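Long-range contacts in EmGH1 (Erythrobacter marinus, PDB 5Z87), which probably hydrolyses beta-glucosidic bonds, as a member of glycoside hydrolase family 3, removing terminal sugar residues: residues I184-R189 with Y238-G243; W190-E195 with A539-F544; G550-L555 with R583-L588. All blocks are in the same frame, centred on the assembly; numbering follows the deposited sequence.

Overall arrangement
Followed from the N terminus, the chain first reaches 184-189 and 190-195, two consecutive pieces of the loop between strand 176-177 and helix 201-216. Contact 1 closes a loop of moderate length by bringing 184-189 to 238-243, in the loop after the next strand of the same parallel sheet. Contact 2 crosses it, since 190-195 lies between the ends of contact 1 while its partner, 539-544, lies far beyond, in the C-terminal domain; it ties the N-terminal barrel domain to that one. Contact 3 comes after both and joins 550-555 to 583-588 within the second domain. All three touch one another, and each also touches the second subunit.

Contact 1: residues I184-R189 with Y238-G243; sequences ICTDPR and YGQGIG
Gln240 reaches Ile184 and Thr186 through a bent side chain: CG stands beside its own backbone N, anti to the carbonyl carbon, and a turn at chi2 (58°) folds CD round. The amide nitrogen then serves two acceptors, both close to the amide plane. Gln240 NE2 gives a 2.7 Å bond to Ile184 O, bent to 131° at the hydrogen and entering from above the carbonyl plane. The second, from Gln240 NE2 to Thr186 OG1, is longer at 3.2 Å but nearly straight (167°), and the two side chains cross at about a right angle. On the other branch, Gln240 OE1 accepts a hydrogen bond from a water 2.6 Å away, which in turn accepts from the backbone N of Ile184 and of Gly239. Every polar atom of the amide is thus committed, which should fix its rotation.

The setting is that of a TIM-barrel domain: the two loops follow strands 176-177 and 229-235, neighbours in the parallel sheet, and meet beyond the C-terminal ends of those strands. Gly239 suits the close passage, for a CB there would run into Ile184 O. A second water joins Gly239 O, at 2.9 Å, to the backbone N and O of Asp187.

Further along, Asp187 forms an Asx turn, its OD1 accepting from Arg189 N, and a side-on salt bridge with the same arginine. Arg189 NE binds Asp187 OD1 at 2.9 Å and Arg189 NH2 binds Asp187 OD2 at 2.8 Å, both on syn lone pairs. The guanidinium so held lays one face over Gly243, whose C sits 3.4 Å above its centre, while Arg189 NH1 donates to Gly634 O and Leu636 O of the second subunit.

Contact 2: residues W190-E195 with A539-F544; sequences WGRSEE and AREAYF
Arg192 lies alongside Glu541, both side chains pointing the same way, and its guanidinium overlaps the carboxylate like one plate on another. The planes are only 15° apart, and Glu541 CD sits 3.6 Å above the centre of the guanidinium. Arg192 NH1 and Glu541 OE2 are 3.4 Å apart, a salt bridge of charges alone, because the oxygen lies well out of the plane and no N-H points at it. A bend at chi3 (74°) turns NE toward Glu195, which is gripped side-on: Arg192 NE meets Glu195 OE1 at 2.8 Å, and Arg192 NH2 meets Glu195 OE2, tilted from the guanidinium plane, at 3.1 Å. Arg192 NH1 bonds Tyr238 OH. One arginine thus faces two acids, one at its edge and one over its face. Arg192 CB rests over the centre of the Trp190 ring.

Next to the stacked pair the backbones come close. Gly191, inside a type I turn from Trp190 to Ser193, makes a CA-H...O contact of 3.3 Å with Arg540 O, where a CB would clash. Glu194 OE2 and Ala539 O approach a common water, and Glu194 OE1 is held elsewhere by Gln145 and the backbone N of Gly451.

Glu541 OE1 has its own bond with Tyr452 OH, and Arg192 NH2 also donates to a dithiothreitol, probably from the crystallisation liquor, that marks the pocket. Arg192 and Glu541 therefore line it from two domains, consistent with the site of two-domain family 3 enzymes, which lies where the barrel meets the C-terminal domain.

Contact 3: residues G550-L555 with R583-L588; sequences GDRDDL and RPLSPL. With EDO (1,2-ethanediol), chain L.
Arg552 passes obliquely over Arg583, with the two guanidinium planes 83° apart, and the aliphatic part of Arg552, not its charged end, meets the Arg583 guanidinium. With chi1 at -72°, Arg552 CG stands beside its backbone N and, like CB, lies over one face of that group, CB 3.8 Å above its centre; Arg552 NE stays 4.6 Å from Arg583 NH1. At its edge, Arg583 NH2 sends a 2.9 Å bond, in plane, to a lone pair of Gly550 O. Other hydrogens of the group go to Pro188 O and Arg189 O in the barrel domain and to Thr538 O. An alanine in place of Arg583 would probably leave Gly550 O and these other carbonyls without their shared donor and open a gap beside the Arg552 chain.

Arg552 lays one guanidinium face against Asp554 O, and its NH2 also donates to Glu556 O. Leu585 crosses the side chain at about a right angle, its CD2 reaching the guanidinium edge 3.5 Å from Arg552 NH1. Ser586 N donates to Leu555 O at 2.8 Å, and their CB atoms pack together. A 1,2-ethanediol, probably from the crystallisation liquor, donates from O2 to Asp553 OD1 (2.9 Å).

Pro587 holds the N-cap position of helix 588-593. Both segments follow the adjacent parallel strands 527-533 and 574-580, a strand-to-helix setting typical of the alpha/beta C-terminal domain of family 3.

Contact 1: residues I184-R189 with Y238-G243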
ATOM      1  N   ILE A 184      -3.576  -6.168  12.897  1.00 21.72           N
ATOM      2  CA  ILE A 184      -2.454  -5.242  12.996  1.00 17.53           C
ATOM      3  C   ILE A 184      -2.851  -3.965  12.280  1.00 18.51           C
ATOM      4  O   ILE A 184      -3.263  -4.007  11.114  1.00 16.52           O
ATOM      5  CB  ILE A 184      -1.185  -5.845  12.371  1.00 18.35           C
ATOM      6  CG1 ILE A 184      -0.998  -7.295  12.834  1.00 18.05           C
ATOM      7  CG2 ILE A 184       0.044  -4.986  12.667  1.00 20.22           C
ATOM      8  CD1 ILE A 184      -0.717  -7.433  14.331  1.00 18.78           C
ATOM      9  N   CYS A 185      -2.739  -2.830  12.971  1.00 24.03           N
ATOM     10  CA  CYS A 185      -3.097  -1.540  12.376  1.00 20.58           C
ATOM     11  C   CYS A 185      -1.870  -0.980  11.673  1.00 15.66           C
ATOM     12  O   CYS A 185      -1.062  -0.276  12.271  1.00 20.84           O
ATOM     13  CB  CYS A 185      -3.607  -0.557  13.427  1.00 16.65           C
ATOM     14  SG  CYS A 185      -4.096   1.062  12.668  1.00 20.34           S
ATOM     15  N   THR A 186      -1.718  -1.301  10.388  1.00 22.19           N
ATOM     16  CA  THR A 186      -0.675  -0.704   9.561  1.00 17.79           C
ATOM     17  C   THR A 186      -1.189   0.450   8.706  1.00 20.13           C
ATOM     18  O   THR A 186      -0.388   1.136   8.064  1.00 24.57           O
ATOM     19  CB  THR A 186      -0.047  -1.757   8.634  1.00 17.77           C
ATOM     20  OG1 THR A 186      -1.067  -2.309   7.791  1.00 18.63           O
ATOM     21  CG2 THR A 186       0.619  -2.869   9.438  1.00 14.00           C
ATOM     22  N   ASP A 187      -2.500   0.671   8.659  1.00 15.51           N
ATOM     23  CA  ASP A 187      -3.071   1.711   7.806  1.00 26.72           C
ATOM     24  C   ASP A 187      -4.149   2.465   8.575  1.00 25.11           C
ATOM     25  O   ASP A 187      -5.309   2.019   8.639  1.00 17.04           O
ATOM     26  CB  ASP A 187      -3.627   1.129   6.512  1.00 19.50           C
ATOM     27  CG  ASP A 187      -3.746   2.176   5.418  1.00 24.47           C
ATOM     28  OD1 ASP A 187      -4.164   3.316   5.722  1.00 24.25           O
ATOM     29  OD2 ASP A 187      -3.419   1.859   4.252  1.00 26.07           O
ATOM     30  N   PRO A 188      -3.809   3.623   9.151  1.00 16.91           N
ATOM     31  CA  PRO A 188      -4.772   4.339  10.003  1.00 18.01           C
ATOM     32  C   PRO A 188      -5.966   4.913   9.249  1.00 17.67           C
ATOM     33  O   PRO A 188      -6.898   5.397   9.909  1.00 21.84           O
ATOM     34  CB  PRO A 188      -3.921   5.456  10.652  1.00 15.98           C
ATOM     35  CG  PRO A 188      -2.709   5.598   9.786  1.00 16.92           C
ATOM     36  CD  PRO A 188      -2.476   4.251   9.139  1.00 15.81           C
ATOM     37  N   ARG A 189      -5.979   4.868   7.910  1.00 12.70           N
ATOM     38  CA  ARG A 189      -7.178   5.253   7.162  1.00 13.88           C
ATOM     39  C   ARG A 189      -8.346   4.332   7.473  1.00 16.46           C
ATOM     40  O   ARG A 189      -9.510   4.728   7.333  1.00 19.62           O
ATOM     41  CB  ARG A 189      -6.912   5.215   5.653  1.00 18.38           C
ATOM     42  CG  ARG A 189      -5.924   6.254   5.126  1.00 15.28           C
ATOM     43  CD  ARG A 189      -5.645   6.025   3.644  1.00 15.26           C
ATOM     44  NE  ARG A 189      -4.758   4.884   3.384  1.00 14.77           N
ATOM     45  CZ  ARG A 189      -4.383   4.509   2.163  1.00 18.41           C
ATOM     46  NH1 ARG A 189      -4.826   5.181   1.104  1.00 12.79           N
ATOM     47  NH2 ARG A 189      -3.579   3.463   1.991  1.00 17.68           N
ATOM     48  N   TYR A 238      -6.651  -8.858   7.989  1.00 15.28           N
ATOM     49  CA  TYR A 238      -7.776  -7.986   7.684  1.00 14.06           C
ATOM     50  C   TYR A 238      -7.385  -6.508   7.762  1.00 15.28           C
ATOM     51  O   TYR A 238      -7.907  -5.686   6.997  1.00 19.01           O
ATOM     52  CB  TYR A 238      -8.917  -8.347   8.634  1.00 14.32           C
ATOM     53  CG  TYR A 238     -10.211  -7.591   8.498  1.00 17.49           C
ATOM     54  CD1 TYR A 238     -10.752  -7.285   7.255  1.00 18.44           C
ATOM     55  CD2 TYR A 238     -10.934  -7.238   9.641  1.00 16.99           C
ATOM     56  CE1 TYR A 238     -11.970  -6.598   7.156  1.00 21.88           C
ATOM     57  CE2 TYR A 238     -12.137  -6.573   9.555  1.00 18.20           C
ATOM     58  CZ  TYR A 238     -12.651  -6.244   8.318  1.00 19.73           C
ATOM     59  OH  TYR A 238     -13.849  -5.566   8.261  1.00 21.77           O
ATOM     60  N   GLY A 239      -6.421  -6.161   8.618  1.00 17.21           N
ATOM     61  CA  GLY A 239      -6.017  -4.775   8.782  1.00 16.38           C
ATOM     62  C   GLY A 239      -5.200  -4.204   7.634  1.00 24.93           C
ATOM     63  O   GLY A 239      -5.048  -2.976   7.550  1.00 20.39           O
ATOM     64  N   GLN A 240      -4.683  -5.053   6.743  1.00 17.18           N
ATOM     65  CA  GLN A 240      -3.772  -4.606   5.697  1.00 20.05           C
ATOM     66  C   GLN A 240      -4.490  -4.294   4.389  1.00 16.16           C
ATOM     67  O   GLN A 240      -3.828  -4.128   3.361  1.00 16.64           O
ATOM     68  CB  GLN A 240      -2.666  -5.653   5.468  1.00 12.54           C
ATOM     69  CG  GLN A 240      -1.614  -5.721   6.582  1.00 14.20           C
ATOM     70  CD  GLN A 240      -2.223  -6.037   7.965  1.00 18.92           C
ATOM     71  OE1 GLN A 240      -2.737  -7.125   8.186  1.00 18.05           O
ATOM     72  NE2 GLN A 240      -2.166  -5.071   8.888  1.00 17.97           N
ATOM     73  N   GLY A 241      -5.825  -4.212   4.402  1.00 15.33           N
ATOM     74  CA  GLY A 241      -6.551  -3.930   3.174  1.00 16.28           C
ATOM     75  C   GLY A 241      -6.047  -2.680   2.470  1.00 18.28           C
ATOM     76  O   GLY A 241      -5.755  -1.671   3.128  1.00 20.49           O
ATOM     77  N   ILE A 242      -5.904  -2.733   1.143  1.00 14.20           N
ATOM     78  CA  ILE A 242      -5.318  -1.606   0.432  1.00 16.15           C
ATOM     79  C   ILE A 242      -6.233  -0.395   0.547  1.00 17.05           C
ATOM     80  O   ILE A 242      -7.452  -0.517   0.733  1.00 17.15           O
ATOM     81  CB  ILE A 242      -5.036  -1.938  -1.045  1.00 18.16           C
ATOM     82  CG1 ILE A 242      -6.327  -2.327  -1.782  1.00 15.78           C
ATOM     83  CG2 ILE A 242      -3.937  -2.979  -1.156  1.00 19.62           C
ATOM     84  CD1 ILE A 242      -6.115  -2.658  -3.285  1.00 15.68           C
ATOM     85  N   GLY A 243      -5.631   0.790   0.458  1.00 20.24           N
ATOM     86  CA  GLY A 243      -6.381   2.023   0.538  1.00 17.71           C
ATOM     87  C   GLY A 243      -6.943   2.339   1.902  1.00 18.88           C
ATOM     88  O   GLY A 243      -7.570   3.394   2.053  1.00 16.89           O
TER
HETATM   89  O   HOH W   1      -4.414  -7.360  10.148  1.00 13.50           O
HETATM   90  O   HOH W   2      -4.745  -0.749   9.437  1.00 17.86           O
HETATM   91  O   HOH W   3      -3.164  -0.709   3.700  1.00 21.52           O

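Contact 2: residues W190-E195 with A539-F544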
ATOM      1  N   TRP A 190      -8.045   3.095   7.860  1.00 18.14           N
ATOM      2  CA  TRP A 190      -9.040   2.068   8.144  1.00 18.01           C
ATOM      3  C   TRP A 190      -9.971   2.487   9.278  1.00 15.33           C
ATOM      4  O   TRP A 190      -9.519   2.777  10.392  1.00 15.23           O
ATOM      5  CB  TRP A 190      -8.312   0.780   8.508  1.00 17.25           C
ATOM      6  CG  TRP A 190      -9.156  -0.469   8.497  1.00 17.69           C
ATOM      7  CD1 TRP A 190     -10.195  -0.768   7.660  1.00 17.31           C
ATOM      8  CD2 TRP A 190      -8.999  -1.590   9.364  1.00 13.63           C
ATOM      9  NE1 TRP A 190     -10.690  -2.020   7.961  1.00 17.95           N
ATOM     10  CE2 TRP A 190      -9.960  -2.544   8.997  1.00 19.04           C
ATOM     11  CE3 TRP A 190      -8.122  -1.885  10.417  1.00 15.61           C
ATOM     12  CZ2 TRP A 190     -10.077  -3.769   9.650  1.00 15.11           C
ATOM     13  CZ3 TRP A 190      -8.241  -3.099  11.059  1.00 17.42           C
ATOM     14  CH2 TRP A 190      -9.201  -4.028  10.665  1.00 13.35           C
ATOM     15  N   GLY A 191     -11.274   2.505   8.990  1.00 13.06           N
ATOM     16  CA  GLY A 191     -12.271   2.888   9.978  1.00 17.53           C
ATOM     17  C   GLY A 191     -12.324   1.993  11.207  1.00 20.57           C
ATOM     18  O   GLY A 191     -12.909   2.399  12.218  1.00 21.73           O
ATOM     19  N   ARG A 192     -11.709   0.809  11.158  1.00 16.81           N
ATOM     20  CA  ARG A 192     -11.703  -0.116  12.279  1.00 15.88           C
ATOM     21  C   ARG A 192     -10.404  -0.086  13.063  1.00 16.84           C
ATOM     22  O   ARG A 192     -10.213  -0.932  13.949  1.00 21.99           O
ATOM     23  CB  ARG A 192     -11.987  -1.543  11.799  1.00 14.08           C
ATOM     24  CG  ARG A 192     -13.297  -1.663  11.022  1.00 15.95           C
ATOM     25  CD  ARG A 192     -13.686  -3.107  10.795  1.00 14.14           C
ATOM     26  NE  ARG A 192     -14.181  -3.715  12.022  1.00 20.95           N
ATOM     27  CZ  ARG A 192     -14.806  -4.886  12.091  1.00 23.21           C
ATOM     28  NH1 ARG A 192     -15.013  -5.585  10.988  1.00 16.76           N
ATOM     29  NH2 ARG A 192     -15.227  -5.355  13.273  1.00 21.27           N
ATOM     30  N   SER A 193      -9.508   0.861  12.758  1.00 14.75           N
ATOM     31  CA  SER A 193      -8.243   0.966  13.483  1.00 18.23           C
ATOM     32  C   SER A 193      -8.431   0.906  15.004  1.00 19.97           C
ATOM     33  O   SER A 193      -7.667   0.226  15.705  1.00 15.29           O
ATOM     34  CB  SER A 193      -7.523   2.261  13.096  1.00 14.40           C
ATOM     35  OG  SER A 193      -7.232   2.300  11.709  1.00 17.64           O
ATOM     36  N   GLU A 194      -9.438   1.612  15.531  1.00 13.58           N
ATOM     37  CA  GLU A 194      -9.591   1.712  16.984  1.00 19.19           C
ATOM     38  C   GLU A 194      -9.833   0.361  17.654  1.00 19.93           C
ATOM     39  O   GLU A 194      -9.573   0.222  18.856  1.00 18.10           O
ATOM     40  CB  GLU A 194     -10.744   2.648  17.307  1.00 23.89           C
ATOM     41  CG  GLU A 194     -12.081   2.074  16.861  1.00 22.30           C
ATOM     42  CD  GLU A 194     -13.210   3.069  16.979  1.00 24.51           C
ATOM     43  OE1 GLU A 194     -13.954   3.025  17.979  1.00 26.36           O
ATOM     44  OE2 GLU A 194     -13.344   3.902  16.070  1.00 27.30           O
ATOM     45  N   GLU A 195     -10.323  -0.635  16.908  1.00 17.48           N
ATOM     46  CA  GLU A 195     -10.572  -1.947  17.486  1.00 19.69           C
ATOM     47  C   GLU A 195      -9.302  -2.741  17.741  1.00 24.99           C
ATOM     48  O   GLU A 195      -9.378  -3.776  18.422  1.00 20.01           O
ATOM     49  CB  GLU A 195     -11.464  -2.780  16.575  1.00 16.85           C
ATOM     50  CG  GLU A 195     -12.713  -2.101  16.132  1.00 20.77           C
ATOM     51  CD  GLU A 195     -13.558  -3.044  15.302  1.00 29.46           C
ATOM     52  OE1 GLU A 195     -14.442  -2.550  14.562  1.00 25.24           O
ATOM     53  OE2 GLU A 195     -13.303  -4.278  15.386  1.00 21.90           O
ATOM     54  N   ALA A 539     -14.792   7.660  12.061  1.00 20.16           N
ATOM     55  CA  ALA A 539     -14.116   6.366  12.064  1.00 19.15           C
ATOM     56  C   ALA A 539     -15.167   5.329  12.439  1.00 25.91           C
ATOM     57  O   ALA A 539     -15.688   5.344  13.562  1.00 23.27           O
ATOM     58  CB  ALA A 539     -12.942   6.336  13.045  1.00 13.81           C
ATOM     59  N   ARG A 540     -15.511   4.461  11.498  0.59 23.18           N
ATOM     60  CA  ARG A 540     -16.434   3.384  11.815  0.59 25.72           C
ATOM     61  C   ARG A 540     -16.228   2.256  10.821  0.59 25.66           C
ATOM     62  O   ARG A 540     -15.571   2.406   9.787  0.59 21.87           O
ATOM     63  CB  ARG A 540     -17.892   3.857  11.806  0.59 25.60           C
ATOM     64  CG  ARG A 540     -18.469   4.095  10.421  0.59 26.60           C
ATOM     65  CD  ARG A 540     -19.967   4.355  10.481  0.59 29.20           C
ATOM     66  NE  ARG A 540     -20.688   3.355  11.274  0.59 35.37           N
ATOM     67  CZ  ARG A 540     -21.453   3.646  12.324  0.59 35.15           C
ATOM     68  NH1 ARG A 540     -21.601   4.910  12.708  0.59 38.60           N
ATOM     69  NH2 ARG A 540     -22.078   2.679  12.984  0.59 34.21           N
ATOM     70  N   GLU A 541     -16.798   1.117  11.169  1.00 25.83           N
ATOM     71  CA  GLU A 541     -16.824  -0.044  10.299  1.00 26.14           C
ATOM     72  C   GLU A 541     -17.716   0.238   9.091  1.00 26.10           C
ATOM     73  O   GLU A 541     -18.897   0.554   9.248  1.00 26.93           O
ATOM     74  CB  GLU A 541     -17.342  -1.242  11.093  1.00 23.99           C
ATOM     75  CG  GLU A 541     -17.570  -2.517  10.292  1.00 26.11           C
ATOM     76  CD  GLU A 541     -18.126  -3.637  11.164  1.00 31.02           C
ATOM     77  OE1 GLU A 541     -18.420  -3.395  12.355  1.00 25.53           O
ATOM     78  OE2 GLU A 541     -18.273  -4.759  10.653  1.00 31.11           O
ATOM     79  N   ALA A 542     -17.157   0.132   7.888  1.00 24.09           N
ATOM     80  CA  ALA A 542     -17.947   0.295   6.666  1.00 24.46           C
ATOM     81  C   ALA A 542     -18.679  -1.012   6.384  1.00 29.68           C
ATOM     82  O   ALA A 542     -18.058  -1.989   5.950  1.00 27.82           O
ATOM     83  CB  ALA A 542     -17.054   0.680   5.485  1.00 22.77           C
ATOM     84  N   TYR A 543     -19.991  -1.036   6.619  1.00 23.08           N
ATOM     85  CA  TYR A 543     -20.715  -2.289   6.483  1.00 25.68           C
ATOM     86  C   TYR A 543     -20.886  -2.675   5.014  1.00 27.29           C
ATOM     87  O   TYR A 543     -20.683  -1.879   4.086  1.00 22.55           O
ATOM     88  CB  TYR A 543     -22.073  -2.213   7.181  1.00 27.78           C
ATOM     89  CG  TYR A 543     -21.995  -1.661   8.592  1.00 37.68           C
ATOM     90  CD1 TYR A 543     -22.364  -0.350   8.866  1.00 39.26           C
ATOM     91  CD2 TYR A 543     -21.539  -2.447   9.649  1.00 41.41           C
ATOM     92  CE1 TYR A 543     -22.284   0.169  10.154  1.00 46.48           C
ATOM     93  CE2 TYR A 543     -21.462  -1.940  10.945  1.00 36.79           C
ATOM     94  CZ  TYR A 543     -21.834  -0.627  11.187  1.00 47.84           C
ATOM     95  OH  TYR A 543     -21.762  -0.098  12.456  1.00 62.90           O
ATOM     96  N   PHE A 544     -21.269  -3.938   4.825  1.00 22.43           N
ATOM     97  CA  PHE A 544     -21.439  -4.510   3.495  1.00 22.45           C
ATOM     98  C   PHE A 544     -22.569  -3.826   2.721  1.00 24.58           C
ATOM     99  O   PHE A 544     -22.431  -3.538   1.521  1.00 17.83           O
ATOM    100  CB  PHE A 544     -21.696  -6.023   3.643  1.00 18.10           C
ATOM    101  CG  PHE A 544     -21.890  -6.751   2.339  1.00 23.81           C
ATOM    102  CD1 PHE A 544     -20.799  -7.256   1.647  1.00 17.58           C
ATOM    103  CD2 PHE A 544     -23.162  -6.941   1.812  1.00 19.35           C
ATOM    104  CE1 PHE A 544     -20.966  -7.924   0.440  1.00 21.18           C
ATOM    105  CE2 PHE A 544     -23.338  -7.608   0.611  1.00 24.85           C
ATOM    106  CZ  PHE A 544     -22.234  -8.102  -0.080  1.00 21.79           C
TER
HETATM  107  O   HOH W   4     -14.788   5.920  15.904  1.00 21.73           O

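Contact 3: residues G550-L555 with R583-L588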
ATOM      1  N   GLY A 550     -16.735   4.539   6.288  1.00 19.99           N
ATOM      2  CA  GLY A 550     -16.089   4.637   7.580  1.00 19.52           C
ATOM      3  C   GLY A 550     -14.597   4.862   7.516  1.00 18.71           C
ATOM      4  O   GLY A 550     -13.971   5.202   8.521  1.00 19.34           O
ATOM      5  N   ASP A 551     -14.013   4.666   6.343  1.00 18.20           N
ATOM      6  CA  ASP A 551     -12.593   4.878   6.129  1.00 20.30           C
ATOM      7  C   ASP A 551     -12.372   6.299   5.609  1.00 19.04           C
ATOM      8  O   ASP A 551     -13.246   6.867   4.954  1.00 19.99           O
ATOM      9  CB  ASP A 551     -12.061   3.820   5.146  1.00 20.98           C
ATOM     10  CG  ASP A 551     -12.600   2.387   5.460  1.00 23.50           C
ATOM     11  OD1 ASP A 551     -12.462   1.923   6.616  1.00 19.31           O
ATOM     12  OD2 ASP A 551     -13.164   1.722   4.560  1.00 18.30           O
ATOM     13  N   ARG A 552     -11.209   6.882   5.922  1.00 16.24           N
ATOM     14  CA  ARG A 552     -10.898   8.259   5.532  1.00 24.22           C
ATOM     15  C   ARG A 552      -9.691   8.307   4.600  1.00 20.27           C
ATOM     16  O   ARG A 552      -8.753   7.513   4.721  1.00 16.66           O
ATOM     17  CB  ARG A 552     -10.620   9.168   6.764  1.00 21.84           C
ATOM     18  CG  ARG A 552     -11.849   9.518   7.589  1.00 20.42           C
ATOM     19  CD  ARG A 552     -11.587  10.592   8.664  1.00 17.65           C
ATOM     20  NE  ARG A 552     -11.063  11.836   8.101  1.00 19.62           N
ATOM     21  CZ  ARG A 552     -10.275  12.686   8.763  1.00 21.42           C
ATOM     22  NH1 ARG A 552      -9.928  12.441  10.026  1.00 15.17           N
ATOM     23  NH2 ARG A 552      -9.830  13.781   8.159  1.00 18.22           N
ATOM     24  N   ASP A 553      -9.710   9.262   3.673  1.00 15.34           N
ATOM     25  CA  ASP A 553      -8.573   9.510   2.792  1.00 18.06           C
ATOM     26  C   ASP A 553      -7.742  10.696   3.265  1.00 16.28           C
ATOM     27  O   ASP A 553      -7.088  11.363   2.461  1.00 22.42           O
ATOM     28  CB  ASP A 553      -9.045   9.724   1.355  1.00 14.52           C
ATOM     29  CG  ASP A 553     -10.069  10.830   1.251  1.00 21.75           C
ATOM     30  OD1 ASP A 553     -10.355  11.448   2.301  1.00 19.73           O
ATOM     31  OD2 ASP A 553     -10.584  11.082   0.136  1.00 19.39           O
ATOM     32  N   ASP A 554      -7.779  10.976   4.562  1.00 17.54           N
ATOM     33  CA  ASP A 554      -7.138  12.132   5.161  1.00 18.25           C
ATOM     34  C   ASP A 554      -7.053  11.858   6.654  1.00 18.34           C
ATOM     35  O   ASP A 554      -7.983  11.296   7.228  1.00 20.48           O
ATOM     36  CB  ASP A 554      -7.935  13.411   4.859  1.00 23.12           C
ATOM     37  CG  ASP A 554      -7.350  14.655   5.518  1.00 27.32           C
ATOM     38  OD1 ASP A 554      -6.134  14.701   5.779  1.00 31.02           O
ATOM     39  OD2 ASP A 554      -8.122  15.611   5.754  1.00 40.82           O
ATOM     40  N   LEU A 555      -5.942  12.241   7.274  1.00 16.85           N
ATOM     41  CA  LEU A 555      -5.728  11.971   8.684  1.00 14.82           C
ATOM     42  C   LEU A 555      -5.738  13.226   9.546  1.00 16.91           C
ATOM     43  O   LEU A 555      -5.578  13.126  10.771  1.00 22.00           O
ATOM     44  CB  LEU A 555      -4.406  11.212   8.869  1.00 21.62           C
ATOM     45  CG  LEU A 555      -4.359   9.845   8.166  1.00 24.94           C
ATOM     46  CD1 LEU A 555      -2.951   9.237   8.231  1.00 17.94           C
ATOM     47  CD2 LEU A 555      -5.409   8.885   8.750  1.00 15.58           C
ATOM     48  N   ARG A 583      -9.677   6.258  15.115  1.00 15.47           N
ATOM     49  CA  ARG A 583      -8.407   5.966  14.440  1.00 24.23           C
ATOM     50  C   ARG A 583      -7.285   6.879  14.934  1.00 20.24           C
ATOM     51  O   ARG A 583      -7.536   7.981  15.430  1.00 23.45           O
ATOM     52  CB  ARG A 583      -8.556   6.150  12.938  1.00 15.06           C
ATOM     53  CG  ARG A 583      -8.931   7.586  12.578  1.00 19.89           C
ATOM     54  CD  ARG A 583      -8.723   7.887  11.104  1.00 20.04           C
ATOM     55  NE  ARG A 583      -9.414   6.922  10.251  1.00 20.50           N
ATOM     56  CZ  ARG A 583     -10.714   6.969   9.982  1.00 24.65           C
ATOM     57  NH1 ARG A 583     -11.463   7.942  10.499  1.00 19.50           N
ATOM     58  NH2 ARG A 583     -11.259   6.051   9.188  1.00 16.99           N
ATOM     59  N   PRO A 584      -6.032   6.456  14.786  1.00 23.32           N
ATOM     60  CA  PRO A 584      -4.925   7.403  14.975  1.00 17.21           C
ATOM     61  C   PRO A 584      -5.090   8.575  14.026  1.00 21.95           C
ATOM     62  O   PRO A 584      -5.341   8.386  12.831  1.00 21.30           O
ATOM     63  CB  PRO A 584      -3.681   6.574  14.639  1.00 18.20           C
ATOM     64  CG  PRO A 584      -4.108   5.135  14.828  1.00 21.28           C
ATOM     65  CD  PRO A 584      -5.551   5.118  14.398  1.00 23.24           C
ATOM     66  N   LEU A 585      -4.951   9.791  14.562  1.00 23.10           N
ATOM     67  CA  LEU A 585      -5.075  11.014  13.771  1.00 21.38           C
ATOM     68  C   LEU A 585      -3.734  11.734  13.663  1.00 19.28           C
ATOM     69  O   LEU A 585      -2.865  11.604  14.529  1.00 16.02           O
ATOM     70  CB  LEU A 585      -6.119  11.960  14.375  1.00 16.42           C
ATOM     71  CG  LEU A 585      -7.573  11.495  14.214  1.00 18.96           C
ATOM     72  CD1 LEU A 585      -8.513  12.357  15.018  1.00 20.23           C
ATOM     73  CD2 LEU A 585      -7.984  11.484  12.752  1.00 22.91           C
ATOM     74  N   SER A 586      -3.576  12.515  12.593  1.00 16.77           N
ATOM     75  CA  SER A 586      -2.341  13.252  12.324  1.00 20.87           C
ATOM     76  C   SER A 586      -2.655  14.742  12.347  1.00 18.92           C
ATOM     77  O   SER A 586      -2.771  15.383  11.289  1.00 19.27           O
ATOM     78  CB  SER A 586      -1.726  12.844  10.989  1.00 18.00           C
ATOM     79  OG  SER A 586      -1.283  11.509  11.061  1.00 20.49           O
ATOM     80  N   PRO A 587      -2.795  15.321  13.533  1.00 18.91           N
ATOM     81  CA  PRO A 587      -3.281  16.700  13.702  1.00 22.81           C
ATOM     82  C   PRO A 587      -2.118  17.696  13.624  1.00 22.76           C
ATOM     83  O   PRO A 587      -1.624  18.232  14.620  1.00 21.59           O
ATOM     84  CB  PRO A 587      -3.929  16.649  15.087  1.00 14.87           C
ATOM     85  CG  PRO A 587      -3.015  15.658  15.849  1.00 16.62           C
ATOM     86  CD  PRO A 587      -2.387  14.731  14.821  1.00 19.87           C
ATOM     87  N   LEU A 588      -1.672  17.936  12.386  1.00 18.37           N
ATOM     88  CA  LEU A 588      -0.479  18.737  12.135  1.00 20.89           C
ATOM     89  C   LEU A 588      -0.664  20.166  12.614  1.00 24.22           C
ATOM     90  O   LEU A 588       0.188  20.712  13.330  1.00 23.89           O
ATOM     91  CB  LEU A 588      -0.165  18.750  10.641  1.00 26.10           C
ATOM     92  CG  LEU A 588       0.784  17.749  10.016  1.00 36.05           C
ATOM     93  CD1 LEU A 588       1.062  18.209   8.588  1.00 30.50           C
ATOM     94  CD2 LEU A 588       2.064  17.664  10.828  1.00 32.78           C
TER
HETATM   95  C1  EDO L 810     -12.021  15.025   0.178  1.00 38.81           C
HETATM   96  O1  EDO L 810     -13.290  15.696   0.099  1.00 49.07           O
HETATM   97  C2  EDO L 810     -11.345  15.385   1.503  1.00 58.52           C
HETATM   98  O2  EDO L 810     -10.500  14.316   1.949  1.00 33.34           O